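Local coordinates for putative phophotriesterase (Proteus mirabilis, PDB 3RHG), which probably hydrolyses ester bonds, as a metal-binding member of the phosphotriesterase family with two divalent cations in each subunit, at residues 61-66 with 294-299; 48-53 with 65-70. All blocks are in the same frame, centred on the assembly; numbering follows the deposited sequence.

In the fold
Going out from the first barrel strand, 19-24, the chain enters a long excursion before it returns at strand 89-94, and both contacts involve this excursion. Interaction 2 comes first: residues 48-53 meet helix 66-69 and close a short loop of 11 residues that holds helix 55-58. Interaction 1 starts inside that loop and reaches much farther, joining residues 61-66 to 294-299, just after the last barrel strand, 289-291. The two therefore overlap along the chain, sharing Cys65 and Cys66, and their centres lie about 7 Å apart. Between them run a salt bridge from Lys298 to Asp67 and a probable hydrogen bond between Gln299 and Asn68.

Interaction 1. Residues 61-66 with 294-299; sequences DPYCCC and DVFLKQ. With ZN (zinc ion), chain B; BEZ (benzoic acid), chain D.
Tyr63 meets Phe296 at the mouth of the metal-dependent hydrolase (beta/alpha)8-barrel, where the loop leaving strand 289-291 runs past the excursion that follows strand 19-24. In that loop Asp294 binds a zinc ion through OD1 at 2.4 Å, a site shared with His23, His25 and Glu166. Its other oxygen, OD2, faces the bound benzoic acid and lies 3.4 Å from ligand atom C3. Two residues on, the Phe296 ring reaches the same ligand, CE2 standing 3.7 Å from benzoic acid C5. This ring is backed on one face by Leu297 CG over its centre. The Tyr63 side chain crosses it at about a right angle, with OH at the edge of the phenylalanine ring, 3.6 Å from Phe296 CZ. Tyrosine and phenylalanine thus line one part of the ligand pocket together. Leu297 then splits its two methyls: CD2 comes to the edge of the Tyr63 ring near CE1, while CD1 packs on Pro62 CB at 3.8 Å. In the 3-10 segment that begins at Lys298, Gln299 stretches out beyond CG toward the same proline. Its OE1 takes a hydrogen bond from Asn68 ND2, which also donates to Pro62 O, and OE1 rests 3.2 Å from Pro62 CB.

Interaction 2. Residues 48-53 with 65-70; sequences KKVSAD and CCDNMD
Val50 and Asp67 hold together the base of a short loop, in the excursion that follows the first strand of the (beta/alpha)8-barrel: an extended run, 48-50, lies against the start of the weakly bonded helix 66-69. The tight part is centred on the valine. Its backbone N donates to Asp67 OD2 at 2.8 Å in a nearly straight bond (166°), meeting the oxygen on its anti side and a little out of the carboxylate plane. Asp67 places its carboxylate there because CG is anti to the backbone N (chi1 -178°), which carries the group off the helix and across to the other run. Beside this bond Val50 CG2 settles onto the helix, 3.6 Å from both CA and CB of Asn68, and Cys65 SG lies 3.9 Å from Val50 CG2. Leu58 of helix 55-58 touches both Val50 and Cys65. Asn68 OD1 also sits against the valine methyl, while the amide nitrogen is bonded toward Gln299. Lys48 O belongs to this close-packed side too, 3.4 Å from Cys65 SG and near Asp67 CB; a water supplements it, donating to Lys48 O and accepting from Asp67 N, and so joins the extended run to the first turn of the helix.

The contact loosens at the Lys49 side chain. It bends back over the aspartate but stops short of a salt bridge, Lys49 NZ being 4.3 Å from Asp67 OD1. That oxygen already pairs with Lys298, and the two nearby lysines would be expected to favour a charged carboxylate. A second water spans the remaining gap, accepting from Lys49 NZ at 3.2 Å and donating to Asp67 OD1 at 3.1 Å.

Interaction 1. Residues 61-66 with 294-299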
# COMPACT_ATOMS: atom_id res chain seq x y z
N ASP A 61 7.10 -8.02 6.38
CA ASP A 61 7.54 -9.33 6.84
C ASP A 61 6.33 -10.12 7.33
O ASP A 61 6.17 -10.37 8.53
CB ASP A 61 8.61 -9.17 7.92
CG ASP A 61 9.43 -10.43 8.14
OD1 ASP A 61 9.05 -11.49 7.59
OD2 ASP A 61 10.43 -10.36 8.88
N PRO A 62 5.45 -10.49 6.39
CA PRO A 62 4.21 -11.16 6.78
C PRO A 62 4.42 -12.55 7.39
O PRO A 62 3.65 -12.96 8.27
CB PRO A 62 3.46 -11.31 5.44
CG PRO A 62 4.56 -11.25 4.37
CD PRO A 62 5.52 -10.24 4.94
N TYR A 63 5.45 -13.25 6.93
CA TYR A 63 5.59 -14.68 7.23
C TYR A 63 6.28 -14.98 8.56
O TYR A 63 6.35 -16.15 8.96
CB TYR A 63 6.37 -15.38 6.11
CG TYR A 63 5.70 -15.35 4.74
CD1 TYR A 63 4.31 -15.33 4.62
CD2 TYR A 63 6.46 -15.36 3.58
CE1 TYR A 63 3.70 -15.32 3.36
CE2 TYR A 63 5.86 -15.35 2.31
CZ TYR A 63 4.49 -15.33 2.21
OH TYR A 63 3.92 -15.31 0.95
N CYS A 64 6.77 -13.96 9.25
CA CYS A 64 7.45 -14.18 10.54
C CYS A 64 6.47 -14.18 11.71
O CYS A 64 6.83 -14.53 12.83
CB CYS A 64 8.52 -13.11 10.79
SG CYS A 64 7.86 -11.50 11.32
N CYS A 65 5.23 -13.78 11.45
CA CYS A 65 4.23 -13.64 12.51
C CYS A 65 3.37 -14.91 12.60
O CYS A 65 2.57 -15.20 11.72
CB CYS A 65 3.36 -12.40 12.23
SG CYS A 65 1.96 -12.16 13.33
N CYS A 66 3.52 -15.66 13.68
CA CYS A 66 2.83 -16.94 13.81
C CYS A 66 1.32 -16.83 13.62
O CYS A 66 0.70 -17.63 12.91
CB CYS A 66 3.13 -17.57 15.17
SG CYS A 66 4.88 -17.88 15.44
N ASP A 294 -7.01 -13.21 -3.35
CA ASP A 294 -6.09 -14.18 -2.73
C ASP A 294 -5.88 -13.93 -1.26
O ASP A 294 -4.75 -14.02 -0.77
CB ASP A 294 -4.74 -14.25 -3.47
CG ASP A 294 -3.96 -15.51 -3.14
OD1 ASP A 294 -4.61 -16.52 -2.76
OD2 ASP A 294 -2.69 -15.50 -3.24
N VAL A 295 -6.95 -13.61 -0.53
CA VAL A 295 -6.84 -13.53 0.94
C VAL A 295 -6.23 -14.84 1.43
O VAL A 295 -6.76 -15.91 1.15
CB VAL A 295 -8.20 -13.28 1.61
CG1 VAL A 295 -8.09 -13.45 3.14
CG2 VAL A 295 -8.71 -11.88 1.26
N PHE A 296 -5.12 -14.76 2.17
CA PHE A 296 -4.48 -15.99 2.65
C PHE A 296 -3.71 -15.77 3.94
O PHE A 296 -3.09 -16.70 4.45
CB PHE A 296 -3.59 -16.62 1.57
CG PHE A 296 -2.20 -15.99 1.42
CD1 PHE A 296 -1.08 -16.64 1.94
CD2 PHE A 296 -2.02 -14.78 0.72
CE1 PHE A 296 0.21 -16.09 1.81
CE2 PHE A 296 -0.74 -14.21 0.57
CZ PHE A 296 0.38 -14.87 1.10
N LEU A 297 -3.78 -14.54 4.45
CA LEU A 297 -3.11 -14.11 5.68
C LEU A 297 -4.10 -13.30 6.49
O LEU A 297 -4.95 -12.61 5.92
CB LEU A 297 -1.90 -13.22 5.35
CG LEU A 297 -0.74 -13.84 4.57
CD1 LEU A 297 0.20 -12.76 4.00
CD2 LEU A 297 0.06 -14.87 5.45
N LYS A 298 -3.99 -13.35 7.82
CA LYS A 298 -4.94 -12.61 8.63
C LYS A 298 -4.82 -11.10 8.39
O LYS A 298 -5.79 -10.37 8.55
CB LYS A 298 -4.78 -12.94 10.13
CG LYS A 298 -5.13 -14.38 10.49
CD LYS A 298 -5.26 -14.55 11.99
CE LYS A 298 -5.49 -16.00 12.36
NZ LYS A 298 -5.62 -16.17 13.85
N GLN A 299 -3.62 -10.64 8.02
CA GLN A 299 -3.42 -9.21 7.81
C GLN A 299 -4.25 -8.69 6.63
O GLN A 299 -4.46 -7.47 6.51
CB GLN A 299 -1.95 -8.89 7.57
CG GLN A 299 -1.49 -9.24 6.18
CD GLN A 299 0.02 -9.10 6.06
OE1 GLN A 299 0.77 -10.00 6.44
NE2 GLN A 299 0.46 -7.95 5.55
ZN ZN B . -4.05 -18.73 -3.37
C BEZ D . 3.95 -16.33 -3.86
O1 BEZ D . 4.11 -17.04 -4.87
O2 BEZ D . 4.85 -16.29 -2.98
C1 BEZ D . 2.70 -15.53 -3.68
C2 BEZ D . 1.63 -15.66 -4.56
C3 BEZ D . 0.47 -14.91 -4.36
C4 BEZ D . 0.39 -14.01 -3.30
C5 BEZ D . 1.47 -13.88 -2.43
C6 BEZ D . 2.63 -14.63 -2.61

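Interaction 2. Residues 48-53 with 65-70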
# COMPACT_ATOMS: atom_id res chain seq x y z
N LYS A 48 3.02 -11.61 18.19
CA LYS A 48 1.85 -10.75 18.33
C LYS A 48 0.65 -11.29 17.56
O LYS A 48 0.81 -11.96 16.54
CB LYS A 48 2.15 -9.32 17.90
CG LYS A 48 2.97 -8.53 18.92
CD LYS A 48 3.11 -7.07 18.51
CE LYS A 48 3.65 -6.23 19.64
NZ LYS A 48 4.72 -6.95 20.40
N LYS A 49 -0.54 -11.02 18.07
CA LYS A 49 -1.77 -11.26 17.34
C LYS A 49 -1.89 -10.22 16.23
O LYS A 49 -1.56 -9.04 16.41
CB LYS A 49 -2.99 -11.20 18.26
CG LYS A 49 -3.41 -12.53 18.89
CD LYS A 49 -2.20 -13.38 19.30
CE LYS A 49 -2.58 -14.46 20.32
NZ LYS A 49 -3.20 -15.66 19.69
N VAL A 50 -2.33 -10.66 15.06
CA VAL A 50 -2.54 -9.71 13.98
C VAL A 50 -3.64 -8.70 14.34
O VAL A 50 -4.74 -9.08 14.78
CB VAL A 50 -2.87 -10.43 12.66
CG1 VAL A 50 -3.15 -9.41 11.55
CG2 VAL A 50 -1.72 -11.35 12.28
N SER A 51 -3.31 -7.42 14.16
CA SER A 51 -4.26 -6.32 14.31
C SER A 51 -3.82 -5.16 13.45
O SER A 51 -2.72 -5.17 12.90
CB SER A 51 -4.33 -5.86 15.77
OG SER A 51 -3.19 -5.11 16.08
N ALA A 52 -4.68 -4.16 13.32
CA ALA A 52 -4.36 -2.97 12.54
C ALA A 52 -3.04 -2.34 13.01
O ALA A 52 -2.29 -1.78 12.20
CB ALA A 52 -5.48 -1.96 12.64
N ASP A 53 -2.76 -2.46 14.31
CA ASP A 53 -1.61 -1.83 14.95
C ASP A 53 -0.24 -2.36 14.50
O ASP A 53 0.79 -1.74 14.79
CB ASP A 53 -1.73 -1.95 16.47
CG ASP A 53 -3.03 -1.38 16.98
OD1 ASP A 53 -3.00 -0.22 17.46
OD2 ASP A 53 -4.07 -2.08 16.88
N CYS A 65 5.23 -13.78 11.45
CA CYS A 65 4.23 -13.64 12.51
C CYS A 65 3.37 -14.91 12.60
O CYS A 65 2.57 -15.20 11.72
CB CYS A 65 3.36 -12.40 12.23
SG CYS A 65 1.96 -12.16 13.33
N CYS A 66 3.52 -15.66 13.68
CA CYS A 66 2.83 -16.94 13.81
C CYS A 66 1.32 -16.83 13.62
O CYS A 66 0.70 -17.63 12.91
CB CYS A 66 3.13 -17.57 15.17
SG CYS A 66 4.88 -17.88 15.44
N ASP A 67 0.70 -15.87 14.30
CA ASP A 67 -0.75 -15.72 14.25
C ASP A 67 -1.22 -15.46 12.82
O ASP A 67 -2.29 -15.93 12.40
CB ASP A 67 -1.22 -14.58 15.16
CG ASP A 67 -2.73 -14.43 15.17
OD1 ASP A 67 -3.44 -15.43 15.45
OD2 ASP A 67 -3.21 -13.30 14.91
N ASN A 68 -0.42 -14.71 12.06
CA ASN A 68 -0.77 -14.37 10.67
C ASN A 68 -0.87 -15.61 9.80
O ASN A 68 -1.65 -15.64 8.82
CB ASN A 68 0.32 -13.43 10.11
CG ASN A 68 -0.15 -12.63 8.92
OD1 ASN A 68 -1.33 -12.30 8.79
ND2 ASN A 68 0.80 -12.27 8.07
N MET A 69 -0.11 -16.63 10.18
CA MET A 69 0.09 -17.87 9.43
C MET A 69 -0.77 -19.02 9.96
O MET A 69 -0.77 -20.11 9.38
CB MET A 69 1.58 -18.28 9.56
CG MET A 69 2.56 -17.20 9.11
SD MET A 69 2.51 -17.03 7.33
CE MET A 69 3.73 -18.26 6.88
N ASP A 70 -1.50 -18.77 11.05
CA ASP A 70 -2.20 -19.83 11.77
C ASP A 70 -3.59 -20.05 11.19
O ASP A 70 -4.02 -19.30 10.30
CB ASP A 70 -2.30 -19.43 13.25
CG ASP A 70 -2.47 -20.62 14.19
OD1 ASP A 70 -2.57 -21.79 13.76
OD2 ASP A 70 -2.51 -20.36 15.41
O HOH W 1 2.03 -14.32 16.37
O HOH W 2 -5.56 -14.95 17.63